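Local coordinates for protein trichothecene 3-O-acetyltransferase TRI101 (Fusarium sporotrichioides, PDB 2ZBA) that transfers an acetyl group from acetyl coenzyme A to the 3-hydroxyl of trichothecenes in the biosynthesis of these fungal mycotoxins, at residues A[386-391]-A[422-427]; A[169-174]-A[302-307]; A[113-118]-A[405-410]. All blocks are in the same frame, centred on the assembly; numbering follows the deposited sequence.

Interaction 1 is the hub: its centre lies about 13 Å from those of interactions 2 and 3, whose own centres are about 24 Å apart, with nearest atoms about 7 Å apart. Trp-388 meets both neighbours, its CE2 lying 3.5 Å from Met-170 CG and its CH2 lying 3.4 Å from Arg-410 CG. The selenium of Met-423 adds a second link, SE to Arg-410 N at 3.2 Å. Interactions 1 and 2 both touch the pantetheine of coenzyme A, and Ser-386 also touches the bound T-2 toxin. Interaction 3 is farther from the ligands; its Arg-410 side chain is still about 6 Å from the toxin and about 9 Å from the cofactor.

Interaction 1 (A[386-391]-A[422-427]). With COA (coenzyme A), chain E.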
loop_
_atom_site.group_PDB
_atom_site.type_symbol
_atom_site.label_atom_id
_atom_site.label_comp_id
_atom_site.label_asym_id
_atom_site.label_seq_id
_atom_site.Cartn_x
_atom_site.Cartn_y
_atom_site.Cartn_z
ATOM N N SER A 386 -1.488 3.593 -5.240
ATOM C CA SER A 386 -1.276 3.812 -3.823
ATOM C C SER A 386 0.162 4.244 -3.495
ATOM O O SER A 386 1.104 3.454 -3.582
ATOM C CB SER A 386 -1.609 2.563 -3.019
ATOM O OG SER A 386 -1.386 2.812 -1.642
ATOM N N SER A 387 0.306 5.498 -3.084
ATOM C CA SER A 387 1.591 6.047 -2.649
ATOM C C SER A 387 1.918 5.644 -1.218
ATOM O O SER A 387 1.232 6.060 -0.292
ATOM C CB SER A 387 1.576 7.571 -2.747
ATOM O OG SER A 387 2.704 8.116 -2.108
ATOM N N TRP A 388 2.963 4.832 -1.055
ATOM C CA TRP A 388 3.521 4.514 0.251
ATOM C C TRP A 388 4.695 5.415 0.585
ATOM O O TRP A 388 5.465 5.100 1.493
ATOM C CB TRP A 388 4.034 3.064 0.283
ATOM C CG TRP A 388 2.964 1.998 0.111
ATOM C CD1 TRP A 388 1.627 2.184 -0.019
ATOM C CD2 TRP A 388 3.175 0.587 0.123
ATOM N NE1 TRP A 388 0.981 0.973 -0.116
ATOM C CE2 TRP A 388 1.913 -0.026 -0.028
ATOM C CE3 TRP A 388 4.315 -0.224 0.245
ATOM C CZ2 TRP A 388 1.757 -1.416 -0.074
ATOM C CZ3 TRP A 388 4.158 -1.602 0.203
ATOM C CH2 TRP A 388 2.887 -2.183 0.057
ATOM N N ALA A 389 4.830 6.520 -0.146
ATOM C CA ALA A 389 5.985 7.435 -0.027
ATOM C C ALA A 389 6.286 7.850 1.391
ATOM O O ALA A 389 7.435 7.998 1.744
ATOM C CB ALA A 389 5.785 8.668 -0.895
ATOM N N LYS A 390 5.238 8.044 2.195
ATOM C CA LYS A 390 5.367 8.527 3.593
ATOM C C LYS A 390 5.658 7.464 4.663
ATOM O O LYS A 390 5.980 7.805 5.810
ATOM C CB LYS A 390 4.122 9.322 4.014
ATOM C CG LYS A 390 3.948 10.650 3.275
ATOM C CD LYS A 390 2.901 11.515 3.973
ATOM C CE LYS A 390 2.915 12.944 3.460
ATOM N NZ LYS A 390 2.121 13.853 4.359
ATOM N N VAL A 391 5.563 6.188 4.307
ATOM C CA VAL A 391 5.810 5.167 5.313
ATOM C C VAL A 391 7.281 5.185 5.737
ATOM O O VAL A 391 8.177 5.458 4.919
ATOM C CB VAL A 391 5.307 3.752 4.940
ATOM C CG1 VAL A 391 4.030 3.797 4.121
ATOM C CG2 VAL A 391 6.368 2.951 4.293
ATOM N N PHE A 422 3.737 3.719 -5.148
ATOM C CA PHE A 422 5.038 4.338 -4.890
ATOM C C PHE A 422 5.582 3.701 -3.625
ATOM O O PHE A 422 4.848 3.540 -2.647
ATOM C CB PHE A 422 4.974 5.858 -4.646
ATOM C CG PHE A 422 4.447 6.674 -5.797
ATOM C CD1 PHE A 422 4.555 6.245 -7.118
ATOM C CD2 PHE A 422 3.864 7.919 -5.548
ATOM C CE1 PHE A 422 4.069 7.034 -8.159
ATOM C CE2 PHE A 422 3.371 8.685 -6.577
ATOM C CZ PHE A 422 3.486 8.255 -7.881
HETATM N N MSE A 423 6.876 3.369 -3.640
HETATM C CA MSE A 423 7.557 2.794 -2.489
HETATM C C MSE A 423 7.775 3.890 -1.448
HETATM O O MSE A 423 7.653 5.070 -1.775
HETATM C CB MSE A 423 8.915 2.199 -2.934
HETATM C CG MSE A 423 8.852 0.926 -3.815
HETATM SE SE MSE A 423 7.812 -0.598 -3.080
HETATM C CE MSE A 423 6.043 -0.107 -3.769
ATOM N N PRO A 424 8.080 3.518 -0.188
ATOM C CA PRO A 424 8.492 4.519 0.788
ATOM C C PRO A 424 9.699 5.300 0.276
ATOM O O PRO A 424 10.617 4.708 -0.299
ATOM C CB PRO A 424 8.885 3.681 2.008
ATOM C CG PRO A 424 8.103 2.446 1.876
ATOM C CD PRO A 424 8.036 2.168 0.405
ATOM N N LYS A 425 9.681 6.615 0.478
ATOM C CA LYS A 425 10.638 7.510 -0.159
ATOM C C LYS A 425 11.995 7.334 0.499
ATOM O O LYS A 425 12.126 7.433 1.740
ATOM C CB LYS A 425 10.123 8.957 -0.074
ATOM C CG LYS A 425 11.079 10.057 -0.496
ATOM C CD LYS A 425 10.466 11.399 -0.128
ATOM C CE LYS A 425 11.506 12.455 0.217
ATOM N NZ LYS A 425 10.835 13.567 0.989
ATOM N N LYS A 426 12.999 7.052 -0.329
ATOM C CA LYS A 426 14.356 6.774 0.183
ATOM C C LYS A 426 14.835 8.024 0.910
ATOM O O LYS A 426 14.463 9.133 0.526
ATOM C CB LYS A 426 15.314 6.384 -0.950
ATOM C CG LYS A 426 16.558 5.640 -0.510
ATOM C CD LYS A 426 17.195 4.916 -1.692
ATOM C CE LYS A 426 18.495 4.233 -1.293
ATOM N NZ LYS A 426 19.325 4.025 -2.507
ATOM N N PRO A 427 15.601 7.846 2.007
ATOM C CA PRO A 427 16.109 8.988 2.772
ATOM C C PRO A 427 16.822 10.070 1.960
ATOM O O PRO A 427 16.955 11.197 2.452
ATOM C CB PRO A 427 17.041 8.326 3.786
ATOM C CG PRO A 427 16.386 6.994 4.026
ATOM C CD PRO A 427 15.977 6.571 2.645
HETATM N N1A COA E . 2.277 25.582 0.178
HETATM C C2A COA E . 3.282 24.976 -0.558
HETATM N N3A COA E . 3.554 23.629 -0.363
HETATM C C4A COA E . 2.841 22.897 0.541
HETATM C C5A COA E . 1.833 23.501 1.290
HETATM C C6A COA E . 1.550 24.861 1.105
HETATM N N6A COA E . 0.661 25.483 1.885
HETATM N N7A COA E . 1.302 22.556 2.101
HETATM C C8A COA E . 1.950 21.386 1.884
HETATM N N9A COA E . 2.902 21.578 0.916
HETATM C C1B COA E . 3.757 20.540 0.295
HETATM C C2B COA E . 4.843 20.055 1.250
HETATM O O2B COA E . 5.989 20.878 1.177
HETATM C C3B COA E . 5.060 18.633 0.766
HETATM O O3B COA E . 5.674 18.726 -0.492
HETATM P P3B COA E . 6.954 17.881 -0.989
HETATM O O7A COA E . 6.731 16.436 -0.593
HETATM O O8A COA E . 8.205 18.359 -0.303
HETATM O O9A COA E . 6.961 18.063 -2.473
HETATM C C4B COA E . 3.647 18.204 0.432
HETATM O O4B COA E . 3.011 19.375 -0.050
HETATM C C5B COA E . 2.828 17.630 1.578
HETATM O O5B COA E . 1.502 17.504 1.077
HETATM P P1A COA E . 0.570 16.252 1.480
HETATM O O1A COA E . 0.390 16.174 2.963
HETATM O O2A COA E . -0.728 16.231 0.708
HETATM O O3A COA E . 1.426 14.909 1.136
HETATM P P2A COA E . 1.757 14.310 -0.326
HETATM O O4A COA E . 3.227 13.949 -0.325
HETATM O O5A COA E . 1.340 15.173 -1.491
HETATM O O6A COA E . 0.889 12.967 -0.437
HETATM C CBP COA E . -1.156 11.709 -0.614
HETATM C CCP COA E . -0.433 13.010 -0.954
HETATM C CDP COA E . -0.675 10.665 -1.622
HETATM C CEP COA E . -2.671 11.944 -0.739
HETATM C CAP COA E . -0.767 11.297 0.808
HETATM O OAP COA E . -1.183 12.286 1.739
HETATM C C9P COA E . -1.298 9.955 1.258
HETATM O O9P COA E . -2.592 9.872 1.779
HETATM N N8P COA E . -0.500 8.888 1.201
HETATM C C7P COA E . -0.974 7.571 1.616
HETATM C C6P COA E . -1.746 6.844 0.514
HETATM C C5P COA E . -2.179 5.474 1.010
HETATM O O5P COA E . -3.112 5.349 1.841
HETATM N N4P COA E . -1.533 4.421 0.523
HETATM C C3P COA E . -1.371 3.234 1.358
HETATM C C2P COA E . -2.027 1.994 0.757
HETATM S S1P COA E . -2.640 0.790 1.976
#
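Ser-387 and Phe-422 form a parallel bridge at the point where strands 383-387 and 419-422 end side by side in the seven-stranded sheet. Phe-422 uses both of its backbone polar atoms: its N donates to Ser-386 O at 3.1 Å, and its O accepts from Trp-388 N at 2.8 Å. The two bonds go to the residues flanking Ser-387, the usual parallel pattern. On one face of the sheet Ser-387 CB approaches Phe-422 CD2 to 3.6 Å, while Leu-273 and Ile-277 of helix 269-285 pack against the phenylalanine and Asp-270 of that helix accepts a bond from Ser-387 OG. Trp-388 is buried as well. Its CG is anti to the carbonyl carbon (chi1 -64°), which turns the indole to put NE1 3.3 Å from coenzyme A C2P, at the ring edge. Pro-424 CD lies near the same ring plane, and the rings of Trp-388 and Tyr-421 meet at about 60°. The backbones stay close past the strand ends, for Ala-389 CA makes a C-H...O contact of 3.4 Å with Met-423 O. Toward solvent the contact is held mainly by main chain: Lys-425 N donates to Ala-389 O at 2.9 Å (162°) and its side chain leads away. Lys-390 takes no part in joining the two segments. Its extended chain instead carries NZ to 3.2 Å from O1A of the cofactor diphosphate, a hydrogen bond at the exposed end. At the buried end a bond from N4P to Ser-386 OG is weak and its geometry doubtful. As coenzyme A runs past residues 386-390, its thiol arm meets uncharged groups, a serine hydroxyl, a main-chain carbonyl and the indole edge, whereas Lys-390 probably offsets part of the diphosphate charge.

Interaction 2 (A[169-174]-A[302-307]); sequences DMTGQD and DMRGPM. With COA (coenzyme A), chain E.
Arg-304 and Asp-169 meet tip to tip in a salt bridge whose straight member is NH1 to OD2, 2.9 Å and 173°. That bond uses the syn lone pair of OD2 and lies in the guanidinium plane. The planes of the two groups are 52° apart, and the bonds from NH1 and NH2 to OD1 are weak. Thr-171 CG2 rests over one guanidinium face, 3.7 Å from NE. In the next shell, Asp-302 OD1 accepts Arg-304 N at 3.0 Å, capping the turn into a short, weakly bonded helix, and from its opposite face takes Arg-304 NH1 at 3.2 Å as a salt bridge. Asp-169 caps helix 170-184: with CG between the backbone N and the carbonyl carbon (chi1 57°), OD1 receives Gly-172 N at 2.9 Å. Further out, Leu-317 N donates to Asp-169 OD2, and Arg-304 NH2 reaches Tyr-313 O and Gly-315 O. Asp-169 fits the aspartate of the HXXXD motif of BAHD acyltransferases, regarded as structural. Asp-302 N donates to coenzyme A O9P at 2.6 Å. One arginine, shared by an N-cap aspartate and a turn-capping one, thus probably helps hold the backbone at two points along the pantetheine arm, near S1P and at O9P.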
loop_
_atom_site.group_PDB
_atom_site.type_symbol
_atom_site.label_atom_id
_atom_site.label_comp_id
_atom_site.label_asym_id
_atom_site.label_seq_id
_atom_site.Cartn_x
_atom_site.Cartn_y
_atom_site.Cartn_z
ATOM N N ASP A 169 -4.419 -0.711 6.747
ATOM C CA ASP A 169 -3.841 -0.169 5.515
ATOM C C ASP A 169 -2.302 -0.110 5.681
ATOM O O ASP A 169 -1.806 -0.455 6.753
ATOM C CB ASP A 169 -4.499 1.179 5.096
ATOM C CG ASP A 169 -4.429 2.261 6.166
ATOM O OD1 ASP A 169 -3.474 2.298 6.961
ATOM O OD2 ASP A 169 -5.345 3.109 6.208
HETATM N N MSE A 170 -1.548 0.293 4.653
HETATM C CA MSE A 170 -0.061 0.316 4.782
HETATM C C MSE A 170 0.483 1.336 5.827
HETATM O O MSE A 170 1.498 1.080 6.492
HETATM C CB MSE A 170 0.635 0.445 3.427
HETATM C CG MSE A 170 2.144 0.222 3.465
HETATM SE SE MSE A 170 2.755 -1.572 4.082
HETATM C CE MSE A 170 3.932 -1.030 5.471
ATOM N N THR A 171 -0.186 2.477 5.969
ATOM C CA THR A 171 0.060 3.422 7.081
ATOM C C THR A 171 -0.034 2.735 8.457
ATOM O O THR A 171 0.843 2.900 9.321
ATOM C CB THR A 171 -0.941 4.610 7.027
ATOM O OG1 THR A 171 -0.908 5.194 5.729
ATOM C CG2 THR A 171 -0.598 5.685 8.072
ATOM N N GLY A 172 -1.100 1.961 8.655
ATOM C CA GLY A 172 -1.304 1.245 9.902
ATOM C C GLY A 172 -0.302 0.117 10.073
ATOM O O GLY A 172 0.147 -0.141 11.181
ATOM N N GLN A 173 0.029 -0.568 8.988
ATOM C CA GLN A 173 1.020 -1.631 9.033
ATOM C C GLN A 173 2.404 -1.041 9.399
ATOM O O GLN A 173 3.129 -1.613 10.201
ATOM C CB GLN A 173 1.087 -2.326 7.673
ATOM C CG GLN A 173 1.985 -3.585 7.591
ATOM C CD GLN A 173 1.610 -4.457 6.395
ATOM O OE1 GLN A 173 0.498 -4.379 5.904
ATOM N NE2 GLN A 173 2.540 -5.241 5.902
ATOM N N ASP A 174 2.749 0.093 8.788
ATOM C CA ASP A 174 3.992 0.808 9.082
ATOM C C ASP A 174 4.087 1.232 10.544
ATOM O O ASP A 174 5.147 1.116 11.155
ATOM C CB ASP A 174 4.119 2.041 8.176
ATOM C CG ASP A 174 5.375 2.844 8.444
ATOM O OD1 ASP A 174 6.501 2.277 8.394
ATOM O OD2 ASP A 174 5.233 4.054 8.691
ATOM N N ASP A 302 -4.531 8.424 2.790
ATOM C CA ASP A 302 -4.610 8.246 4.224
ATOM C C ASP A 302 -5.652 9.201 4.839
ATOM O O ASP A 302 -5.505 10.424 4.762
ATOM C CB ASP A 302 -3.220 8.503 4.820
ATOM C CG ASP A 302 -3.190 8.387 6.320
ATOM O OD1 ASP A 302 -4.143 7.844 6.894
ATOM O OD2 ASP A 302 -2.194 8.851 6.925
HETATM N N MSE A 303 -6.673 8.630 5.485
HETATM C CA MSE A 303 -7.740 9.428 6.105
HETATM C C MSE A 303 -7.487 9.830 7.556
HETATM O O MSE A 303 -8.342 10.452 8.167
HETATM C CB MSE A 303 -9.100 8.721 6.001
HETATM C CG MSE A 303 -9.720 8.803 4.615
HETATM SE SE MSE A 303 -9.788 10.627 4.011
HETATM C CE MSE A 303 -11.047 11.350 5.437
ATOM N N ARG A 304 -6.325 9.478 8.112
ATOM C CA ARG A 304 -6.041 9.759 9.531
ATOM C C ARG A 304 -6.026 11.262 9.849
ATOM O O ARG A 304 -6.720 11.701 10.744
ATOM C CB ARG A 304 -4.727 9.097 9.973
ATOM C CG ARG A 304 -4.828 7.619 10.274
ATOM C CD ARG A 304 -3.459 6.954 10.084
ATOM N NE ARG A 304 -3.548 5.522 10.325
ATOM C CZ ARG A 304 -4.029 4.634 9.459
ATOM N NH1 ARG A 304 -4.443 5.011 8.264
ATOM N NH2 ARG A 304 -4.074 3.358 9.794
ATOM N N GLY A 305 -5.243 12.037 9.098
ATOM C CA GLY A 305 -5.194 13.502 9.217
ATOM C C GLY A 305 -6.538 14.221 9.122
ATOM O O GLY A 305 -6.987 14.825 10.100
ATOM N N PRO A 306 -7.201 14.137 7.953
ATOM C CA PRO A 306 -8.534 14.700 7.772
ATOM C C PRO A 306 -9.577 14.240 8.810
ATOM O O PRO A 306 -10.422 15.041 9.220
ATOM C CB PRO A 306 -8.918 14.240 6.354
ATOM C CG PRO A 306 -7.612 14.048 5.657
ATOM C CD PRO A 306 -6.694 13.519 6.710
HETATM N N MSE A 307 -9.526 12.977 9.245
HETATM C CA MSE A 307 -10.477 12.488 10.270
HETATM C C MSE A 307 -10.198 12.986 11.693
HETATM O O MSE A 307 -11.031 12.817 12.586
HETATM C CB MSE A 307 -10.544 10.953 10.300
HETATM C CG MSE A 307 -11.351 10.299 9.189
HETATM SE SE MSE A 307 -13.153 11.055 8.826
HETATM C CE MSE A 307 -13.825 11.020 10.428
HETATM N N1A COA E . 2.277 25.582 0.178
HETATM C C2A COA E . 3.282 24.976 -0.558
HETATM N N3A COA E . 3.554 23.629 -0.363
HETATM C C4A COA E . 2.841 22.897 0.541
HETATM C C5A COA E . 1.833 23.501 1.290
HETATM C C6A COA E . 1.550 24.861 1.105
HETATM N N6A COA E . 0.661 25.483 1.885
HETATM N N7A COA E . 1.302 22.556 2.101
HETATM C C8A COA E . 1.950 21.386 1.884
HETATM N N9A COA E . 2.902 21.578 0.916
HETATM C C1B COA E . 3.757 20.540 0.295
HETATM C C2B COA E . 4.843 20.055 1.250
HETATM O O2B COA E . 5.989 20.878 1.177
HETATM C C3B COA E . 5.060 18.633 0.766
HETATM O O3B COA E . 5.674 18.726 -0.492
HETATM P P3B COA E . 6.954 17.881 -0.989
HETATM O O7A COA E . 6.731 16.436 -0.593
HETATM O O8A COA E . 8.205 18.359 -0.303
HETATM O O9A COA E . 6.961 18.063 -2.473
HETATM C C4B COA E . 3.647 18.204 0.432
HETATM O O4B COA E . 3.011 19.375 -0.050
HETATM C C5B COA E . 2.828 17.630 1.578
HETATM O O5B COA E . 1.502 17.504 1.077
HETATM P P1A COA E . 0.570 16.252 1.480
HETATM O O1A COA E . 0.390 16.174 2.963
HETATM O O2A COA E . -0.728 16.231 0.708
HETATM O O3A COA E . 1.426 14.909 1.136
HETATM P P2A COA E . 1.757 14.310 -0.326
HETATM O O4A COA E . 3.227 13.949 -0.325
HETATM O O5A COA E . 1.340 15.173 -1.491
HETATM O O6A COA E . 0.889 12.967 -0.437
HETATM C CBP COA E . -1.156 11.709 -0.614
HETATM C CCP COA E . -0.433 13.010 -0.954
HETATM C CDP COA E . -0.675 10.665 -1.622
HETATM C CEP COA E . -2.671 11.944 -0.739
HETATM C CAP COA E . -0.767 11.297 0.808
HETATM O OAP COA E . -1.183 12.286 1.739
HETATM C C9P COA E . -1.298 9.955 1.258
HETATM O O9P COA E . -2.592 9.872 1.779
HETATM N N8P COA E . -0.500 8.888 1.201
HETATM C C7P COA E . -0.974 7.571 1.616
HETATM C C6P COA E . -1.746 6.844 0.514
HETATM C C5P COA E . -2.179 5.474 1.010
HETATM O O5P COA E . -3.112 5.349 1.841
HETATM N N4P COA E . -1.533 4.421 0.523
HETATM C C3P COA E . -1.371 3.234 1.358
HETATM C C2P COA E . -2.027 1.994 0.757
HETATM S S1P COA E . -2.640 0.790 1.976
#

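Interaction 3 (A[113-118]-A[405-410])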
loop_
_atom_site.group_PDB
_atom_site.type_symbol
_atom_site.label_atom_id
_atom_site.label_comp_id
_atom_site.label_asym_id
_atom_site.label_seq_id
_atom_site.Cartn_x
_atom_site.Cartn_y
_atom_site.Cartn_z
ATOM N N ALA A 113 21.660 -5.501 -10.015
ATOM C CA ALA A 113 20.455 -5.314 -10.825
ATOM C C ALA A 113 19.590 -4.161 -10.318
ATOM O O ALA A 113 18.632 -3.748 -10.984
ATOM C CB ALA A 113 19.642 -6.647 -10.941
ATOM N N GLY A 114 19.951 -3.614 -9.164
ATOM C CA GLY A 114 19.248 -2.454 -8.608
ATOM C C GLY A 114 18.041 -2.789 -7.756
ATOM O O GLY A 114 17.083 -1.999 -7.694
ATOM N N PHE A 115 18.083 -3.959 -7.101
ATOM C CA PHE A 115 16.976 -4.449 -6.258
ATOM C C PHE A 115 15.657 -4.472 -7.044
ATOM O O PHE A 115 14.663 -3.879 -6.603
ATOM C CB PHE A 115 16.846 -3.624 -4.964
ATOM C CG PHE A 115 18.058 -3.696 -4.064
ATOM C CD1 PHE A 115 18.165 -4.687 -3.095
ATOM C CD2 PHE A 115 19.086 -2.768 -4.179
ATOM C CE1 PHE A 115 19.279 -4.772 -2.256
ATOM C CE2 PHE A 115 20.211 -2.842 -3.333
ATOM C CZ PHE A 115 20.307 -3.849 -2.382
ATOM N N PRO A 116 15.636 -5.185 -8.197
ATOM C CA PRO A 116 14.471 -5.176 -9.088
ATOM C C PRO A 116 13.294 -6.001 -8.555
ATOM O O PRO A 116 13.472 -6.862 -7.686
ATOM C CB PRO A 116 15.017 -5.784 -10.390
ATOM C CG PRO A 116 16.100 -6.700 -9.950
ATOM C CD PRO A 116 16.699 -6.079 -8.703
ATOM N N LEU A 117 12.102 -5.742 -9.083
ATOM C CA LEU A 117 10.889 -6.471 -8.660
ATOM C C LEU A 117 10.995 -7.969 -8.964
ATOM O O LEU A 117 10.540 -8.791 -8.168
ATOM C CB LEU A 117 9.640 -5.872 -9.320
ATOM C CG LEU A 117 8.249 -6.282 -8.806
ATOM C CD1 LEU A 117 8.196 -6.316 -7.279
ATOM C CD2 LEU A 117 7.224 -5.292 -9.323
ATOM N N GLU A 118 11.609 -8.300 -10.105
ATOM C CA GLU A 118 11.927 -9.675 -10.534
ATOM C C GLU A 118 12.424 -10.553 -9.385
ATOM O O GLU A 118 12.027 -11.708 -9.252
ATOM C CB GLU A 118 12.997 -9.613 -11.646
ATOM C CG GLU A 118 13.294 -10.941 -12.376
ATOM C CD GLU A 118 12.497 -11.098 -13.662
ATOM N N PRO A 405 17.753 -0.333 6.645
ATOM C CA PRO A 405 17.625 -1.079 5.394
ATOM C C PRO A 405 18.394 -0.493 4.199
ATOM O O PRO A 405 18.438 0.736 4.011
ATOM C CB PRO A 405 16.116 -1.040 5.118
ATOM C CG PRO A 405 15.486 -0.885 6.458
ATOM C CD PRO A 405 16.431 -0.009 7.226
ATOM N N GLU A 406 18.990 -1.371 3.400
ATOM C CA GLU A 406 19.576 -0.967 2.124
ATOM C C GLU A 406 18.517 -0.834 1.024
ATOM O O GLU A 406 18.670 -0.052 0.070
ATOM C CB GLU A 406 20.645 -1.975 1.716
ATOM C CG GLU A 406 21.575 -1.509 0.620
ATOM C CD GLU A 406 22.690 -2.532 0.386
ATOM O OE1 GLU A 406 23.273 -2.997 1.382
ATOM O OE2 GLU A 406 22.964 -2.879 -0.777
ATOM N N SER A 407 17.439 -1.610 1.153
ATOM C CA SER A 407 16.338 -1.563 0.206
ATOM C C SER A 407 15.011 -1.861 0.922
ATOM O O SER A 407 14.957 -2.672 1.854
ATOM C CB SER A 407 16.558 -2.555 -0.920
ATOM O OG SER A 407 15.580 -2.439 -1.932
ATOM N N VAL A 408 13.968 -1.154 0.489
ATOM C CA VAL A 408 12.593 -1.382 0.935
ATOM C C VAL A 408 11.756 -1.539 -0.335
ATOM O O VAL A 408 11.551 -0.574 -1.071
ATOM C CB VAL A 408 12.074 -0.232 1.831
ATOM C CG1 VAL A 408 10.608 -0.500 2.320
ATOM C CG2 VAL A 408 12.998 -0.022 3.012
ATOM N N ARG A 409 11.301 -2.770 -0.588
ATOM C CA ARG A 409 10.543 -3.098 -1.794
ATOM C C ARG A 409 9.226 -3.763 -1.463
ATOM O O ARG A 409 9.083 -4.349 -0.401
ATOM C CB ARG A 409 11.348 -4.011 -2.706
ATOM C CG ARG A 409 12.705 -3.466 -3.127
ATOM C CD ARG A 409 12.554 -2.125 -3.804
ATOM N NE ARG A 409 13.445 -1.986 -4.937
ATOM C CZ ARG A 409 13.674 -0.830 -5.559
ATOM N NH1 ARG A 409 13.087 0.283 -5.125
ATOM N NH2 ARG A 409 14.488 -0.794 -6.610
ATOM N N ARG A 410 8.241 -3.634 -2.354
ATOM C CA ARG A 410 7.008 -4.408 -2.200
ATOM C C ARG A 410 7.156 -5.632 -3.108
ATOM O O ARG A 410 7.326 -5.445 -4.323
ATOM C CB ARG A 410 5.788 -3.612 -2.668
ATOM C CG ARG A 410 4.508 -4.169 -2.127
ATOM C CD ARG A 410 3.495 -4.487 -3.177
ATOM N NE ARG A 410 2.343 -5.120 -2.529
ATOM C CZ ARG A 410 2.246 -6.418 -2.238
ATOM N NH1 ARG A 410 3.225 -7.270 -2.562
ATOM N NH2 ARG A 410 1.153 -6.867 -1.617
#
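Phe-115 presents its ring face to Ser-407 and its edge to Glu-406. Ser-407 CB stands over the face in a CH-pi contact, 3.7 Å from the ring centroid and 21° off the normal. At the rim, Glu-406 OE2 lies in the ring plane 3.3 Å from CZ, its carboxylate turned 85° to the ring; this oxygen is also salt-bridged to Arg-111. Phe-115 CG is anti to the carbonyl carbon (chi1 -62°), which lays the ring face against Ser-407 CB. Two backbone motifs flank the pair: Gly-114, with positive phi, is the C-prime residue of the Schellman motif ending helix 107-113, and Glu-406 with Ser-407 forms a classic beta bulge opposite Val-35. Strand 407-409, late in the chain, pairs with strand 29-37 as the edge strand of a sheet whose other four strands come from residues 29-164. The Arg-409 chain bends midway, which turns its guanidinium side-on to Phe-115 O: NE donates at 2.8 Å in the carbonyl plane, NH2 at 3.1 Å from above it. The same NH2 bonds weakly to Gly-114 O. Further along, Leu-117 CD1 touches Arg-410 O at 3.2 Å, and the leucine packs on Trp-239 and Phe-241.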